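Long-range contacts in macrolide 2'-phosphotransferase MphH (Brachybacterium faecium, PDB 5UXD), which probably transfers a phosphate group from a nucleotide such as GTP to the 2'-hydroxyl of macrolide antibiotics, and binds azithromycin: residues Leu50-Arg55 / Ser88-Tyr93; Asp224-Leu229 / Arg254-Leu259. All coordinates share one frame; numbering follows the deposited sequence. Where two conformers were deposited one is given.

Contact 1: residues Leu50-Arg55 / Ser88-Tyr93; sequences LRLPRR and SELIAY
R51 lays its aliphatic chain against the rim of the Y93 ring: CD comes near the ring plane, 3.6 Å from CE1, and the guanidinium is turned 65° from the ring. The pair sits where strand 47-53 meets strand 91-94 antiparallel, in the N-terminal lobe of the kinase-like fold. Both residues contact GDP in another structure of this protein. With chi1 at 53°, the Y93 ring is held between its own backbone N and carbonyl carbon, which leaves CE1 beside the arginine. Beyond the contact, R51 forms a cation-pi pair with F35 and a long, weak ion pair with E65 of helix 59-72, an arrangement reminiscent of the basic residue and helix glutamate paired in protein kinases.

The register is fixed by R51 and I91, a hydrogen-bonded pair: R51 N gives to I91 O at 2.7 Å, and I91 N gives to R51 O at 3.0 Å. Their side chains share a sheet face, R51 CB lying 4.1 Å from I91 CB. L50 and A92 point to the other face, where L50 CD2, in one of two deposited conformers, meets L90 CD1 at 3.6 Å. Past the last bridge, P53 CG rests 3.3 Å from S88 O.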
# COMPACT_ATOMS: atom_id res chain seq x y z
N LEU A 50 1.73 3.82 -18.45
CA LEU A 50 2.74 2.85 -18.87
C LEU A 50 3.75 2.70 -17.75
O LEU A 50 4.24 3.69 -17.20
CB LEU A 50 3.43 3.30 -20.17
CG LEU A 50 2.56 3.21 -21.42
CD1 LEU A 50 1.61 4.41 -21.53
CD2 LEU A 50 3.42 3.09 -22.68
N ARG A 51 4.05 1.44 -17.39
CA ARG A 51 5.07 1.14 -16.39
C ARG A 51 6.20 0.38 -17.08
O ARG A 51 5.96 -0.67 -17.67
CB ARG A 51 4.51 0.31 -15.23
CG ARG A 51 3.32 0.95 -14.54
CD ARG A 51 2.75 0.00 -13.49
NE ARG A 51 3.62 -0.13 -12.33
CZ ARG A 51 3.70 -1.23 -11.57
NH1 ARG A 51 2.97 -2.30 -11.86
NH2 ARG A 51 4.51 -1.25 -10.53
N LEU A 52 7.41 0.94 -17.02
CA LEU A 52 8.56 0.33 -17.69
C LEU A 52 9.51 -0.28 -16.67
O LEU A 52 10.17 0.47 -15.93
CB LEU A 52 9.28 1.36 -18.55
CG LEU A 52 8.62 1.69 -19.89
CD1 LEU A 52 7.36 2.54 -19.71
CD2 LEU A 52 9.62 2.41 -20.76
N PRO A 53 9.63 -1.61 -16.59
CA PRO A 53 10.50 -2.22 -15.57
C PRO A 53 11.96 -1.86 -15.80
O PRO A 53 12.50 -2.06 -16.89
CB PRO A 53 10.25 -3.72 -15.74
CG PRO A 53 8.90 -3.81 -16.46
CD PRO A 53 8.88 -2.61 -17.37
N ARG A 54 12.60 -1.32 -14.76
CA ARG A 54 13.98 -0.86 -14.88
C ARG A 54 14.99 -2.01 -14.93
O ARG A 54 16.05 -1.86 -15.54
CB ARG A 54 14.33 0.07 -13.72
CG ARG A 54 13.61 1.41 -13.74
CD ARG A 54 14.23 2.36 -12.71
NE ARG A 54 13.48 3.62 -12.59
CZ ARG A 54 13.65 4.66 -13.39
NH1 ARG A 54 14.53 4.61 -14.38
NH2 ARG A 54 12.94 5.77 -13.21
N ARG A 55 14.68 -3.13 -14.28
CA ARG A 55 15.59 -4.27 -14.16
C ARG A 55 14.76 -5.54 -14.15
O ARG A 55 13.62 -5.53 -13.65
CB ARG A 55 16.43 -4.22 -12.87
CG ARG A 55 17.13 -2.90 -12.56
CD ARG A 55 17.72 -2.91 -11.16
NE ARG A 55 16.72 -3.13 -10.13
CZ ARG A 55 15.89 -2.19 -9.67
NH1 ARG A 55 15.94 -0.96 -10.16
NH2 ARG A 55 15.00 -2.49 -8.73
N SER A 88 7.72 -8.29 -20.09
CA SER A 88 9.00 -7.96 -19.48
C SER A 88 9.36 -6.48 -19.65
O SER A 88 10.01 -5.90 -18.79
CB SER A 88 10.11 -8.82 -20.08
OG SER A 88 9.99 -10.18 -19.70
N GLU A 89 8.99 -5.89 -20.80
CA GLU A 89 9.37 -4.52 -21.13
C GLU A 89 8.24 -3.51 -20.98
O GLU A 89 8.50 -2.30 -21.08
CB GLU A 89 9.92 -4.44 -22.57
CG GLU A 89 8.98 -4.93 -23.67
CD GLU A 89 9.52 -4.68 -25.09
OE1 GLU A 89 10.70 -4.31 -25.25
OE2 GLU A 89 8.74 -4.85 -26.06
N LEU A 90 7.00 -3.93 -20.71
CA LEU A 90 5.95 -2.93 -20.60
C LEU A 90 4.72 -3.51 -19.93
O LEU A 90 4.20 -4.54 -20.37
CB LEU A 90 5.58 -2.37 -21.97
CG LEU A 90 4.34 -1.45 -22.02
CD1 LEU A 90 4.66 -0.09 -21.40
CD2 LEU A 90 3.83 -1.30 -23.46
N ILE A 91 4.24 -2.76 -18.95
CA ILE A 91 2.95 -2.97 -18.30
C ILE A 91 2.10 -1.73 -18.57
O ILE A 91 2.56 -0.61 -18.33
CB ILE A 91 3.13 -3.22 -16.79
CG1 ILE A 91 3.89 -4.54 -16.56
CG2 ILE A 91 1.78 -3.17 -16.04
CD1 ILE A 91 4.53 -4.69 -15.15
N ALA A 92 0.89 -1.92 -19.08
CA ALA A 92 0.08 -0.77 -19.46
C ALA A 92 -1.37 -0.97 -19.05
O ALA A 92 -1.92 -2.06 -19.20
CB ALA A 92 0.14 -0.50 -20.97
N TYR A 93 -2.01 0.10 -18.58
CA TYR A 93 -3.41 -0.02 -18.19
C TYR A 93 -4.10 1.34 -18.32
O TYR A 93 -3.44 2.38 -18.24
CB TYR A 93 -3.55 -0.55 -16.76
CG TYR A 93 -2.75 0.20 -15.72
CD1 TYR A 93 -1.44 -0.16 -15.42
CD2 TYR A 93 -3.32 1.26 -15.02
CE1 TYR A 93 -0.72 0.53 -14.47
CE2 TYR A 93 -2.60 1.95 -14.06
CZ TYR A 93 -1.30 1.57 -13.80
OH TYR A 93 -0.58 2.25 -12.85

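Contact 2: residues Asp224-Leu229 / Arg254-Leu259; sequences DPAKDL and RPWPGL
The Asx turn that D224 makes with A226, in the helical C-terminal lobe, is packed against the six-membered ring of W256. D224 OD1 accepts the A226 N-H at 2.9 Å, from 53° above the carboxylate plane, and the same oxygen lies near the indole plane at its edge, 3.8 Å from W256 CH2. OD2 is hydrogen-bonded to H262 NE2, so both carboxylate oxygens are engaged. P225 crosses the indole at about a right angle, its CB 4.1 Å from W256 CZ3, while A226 CB stands 4.2 Å from W256 CZ2. W256 NE1 gives its hydrogen to C187 O, which fixes how the ring is turned.

On the tryptophan side, residues 256-259 form a type I turn, with L259 N bonded to W256 O at 3.0 Å and G258 as N-cap of helix 259-268. In the L259 conformer given, one of two deposited, CD2 approaches L229 CD1 at 4.2 Å.

Further along the same loop, D228 OD2 and OD1 accept from the backbone N of H196 and G197, respectively. The sequence DPAKDL, shortly after the magnesium-binding D216, fits the Asp-Pro-x-x-Asp-Leu pattern familiar from the APH phosphotransferase family.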
# COMPACT_ATOMS: atom_id res chain seq x y z
N ASP A 224 -3.29 -9.75 8.97
CA ASP A 224 -3.97 -8.96 10.01
C ASP A 224 -4.95 -7.96 9.41
O ASP A 224 -4.52 -7.03 8.71
CB ASP A 224 -2.89 -8.26 10.85
CG ASP A 224 -3.44 -7.49 12.06
OD1 ASP A 224 -4.67 -7.33 12.21
OD2 ASP A 224 -2.61 -7.02 12.87
N PRO A 225 -6.26 -8.09 9.67
CA PRO A 225 -7.23 -7.11 9.14
C PRO A 225 -6.95 -5.67 9.56
O PRO A 225 -7.33 -4.73 8.84
CB PRO A 225 -8.56 -7.60 9.72
CG PRO A 225 -8.35 -9.08 9.96
CD PRO A 225 -6.91 -9.21 10.38
N ALA A 226 -6.31 -5.46 10.72
CA ALA A 226 -6.09 -4.11 11.22
C ALA A 226 -5.16 -3.30 10.32
O ALA A 226 -5.21 -2.06 10.33
CB ALA A 226 -5.51 -4.16 12.63
N LYS A 227 -4.28 -3.97 9.59
CA LYS A 227 -3.33 -3.26 8.74
C LYS A 227 -4.03 -2.25 7.84
O LYS A 227 -3.47 -1.18 7.55
CB LYS A 227 -2.55 -4.25 7.88
CG LYS A 227 -1.66 -5.18 8.66
CD LYS A 227 -0.95 -6.13 7.71
CE LYS A 227 0.01 -5.39 6.79
NZ LYS A 227 0.86 -6.33 6.00
N ASP A 228 -5.25 -2.56 7.40
CA ASP A 228 -5.94 -1.72 6.43
C ASP A 228 -6.79 -0.64 7.08
O ASP A 228 -7.30 0.24 6.38
CB ASP A 228 -6.82 -2.57 5.49
CG ASP A 228 -6.00 -3.35 4.47
OD1 ASP A 228 -4.85 -2.94 4.24
OD2 ASP A 228 -6.50 -4.36 3.92
N LEU A 229 -6.95 -0.69 8.40
CA LEU A 229 -7.64 0.34 9.15
C LEU A 229 -6.70 1.21 9.96
O LEU A 229 -7.11 2.29 10.40
CB LEU A 229 -8.68 -0.29 10.09
CG LEU A 229 -9.78 -1.08 9.36
CD1 LEU A 229 -10.54 -1.99 10.34
CD2 LEU A 229 -10.71 -0.11 8.67
N ARG A 254 -15.31 -7.97 10.67
CA ARG A 254 -15.42 -8.53 12.02
C ARG A 254 -14.34 -7.94 12.91
O ARG A 254 -13.34 -8.60 13.23
CB ARG A 254 -15.37 -10.06 11.98
CG ARG A 254 -16.57 -10.66 11.22
CD ARG A 254 -16.59 -12.19 11.16
NE ARG A 254 -15.39 -12.72 10.52
CZ ARG A 254 -15.11 -12.61 9.23
NH1 ARG A 254 -15.95 -11.97 8.41
NH2 ARG A 254 -13.99 -13.12 8.74
N PRO A 255 -14.50 -6.69 13.35
CA PRO A 255 -13.50 -6.08 14.23
C PRO A 255 -13.63 -6.65 15.63
O PRO A 255 -14.61 -7.32 15.96
CB PRO A 255 -13.87 -4.59 14.20
CG PRO A 255 -15.35 -4.59 13.98
CD PRO A 255 -15.65 -5.80 13.11
N TRP A 256 -12.59 -6.43 16.44
CA TRP A 256 -12.56 -6.89 17.82
C TRP A 256 -12.33 -5.70 18.76
O TRP A 256 -11.87 -4.64 18.31
CB TRP A 256 -11.46 -7.96 18.02
CG TRP A 256 -10.09 -7.53 17.50
CD1 TRP A 256 -9.05 -7.05 18.25
CD2 TRP A 256 -9.63 -7.53 16.13
NE1 TRP A 256 -7.98 -6.76 17.44
CE2 TRP A 256 -8.30 -7.05 16.14
CE3 TRP A 256 -10.21 -7.90 14.91
CZ2 TRP A 256 -7.54 -6.93 14.96
CZ3 TRP A 256 -9.45 -7.79 13.75
CH2 TRP A 256 -8.13 -7.30 13.78
N PRO A 257 -12.67 -5.83 20.04
CA PRO A 257 -12.66 -4.65 20.94
C PRO A 257 -11.34 -3.90 21.01
O PRO A 257 -11.34 -2.67 21.05
CB PRO A 257 -13.02 -5.25 22.30
CG PRO A 257 -13.93 -6.41 21.95
CD PRO A 257 -13.38 -6.97 20.65
N GLY A 258 -10.21 -4.59 21.04
CA GLY A 258 -8.96 -3.86 21.14
C GLY A 258 -8.33 -3.47 19.81
O GLY A 258 -7.13 -3.19 19.76
N LEU A 259 -9.13 -3.43 18.73
CA LEU A 259 -8.55 -3.17 17.41
C LEU A 259 -7.95 -1.77 17.33
O LEU A 259 -6.87 -1.60 16.77
CB LEU A 259 -9.60 -3.37 16.31
CG LEU A 259 -9.17 -3.29 14.83
CD1 LEU A 259 -10.02 -4.23 13.98
CD2 LEU A 259 -9.26 -1.87 14.31

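In the fold
Along the chain the two contacts follow one another, residues 50-93 first and 224-259 later, and they lie on opposite sides of its centre: their own centres are 35 Å apart and their nearest atoms about 18 Å. They share no strand or helix. Contact 1 joins strands of the N-terminal lobe sheet, whereas contact 2 links loops leading into helices 230-235 and 259-268. Both nevertheless belong to the same two-lobed, kinase-like phosphotransferase fold, one in each lobe. The first carries GDP-contacting residues; the second holds no residue of the nucleotide, magnesium or macrolide sites, although the D224 side chain is about 12 Å from a bound azithromycin. Thus one belongs to the nucleotide site, the other to helical-lobe packing.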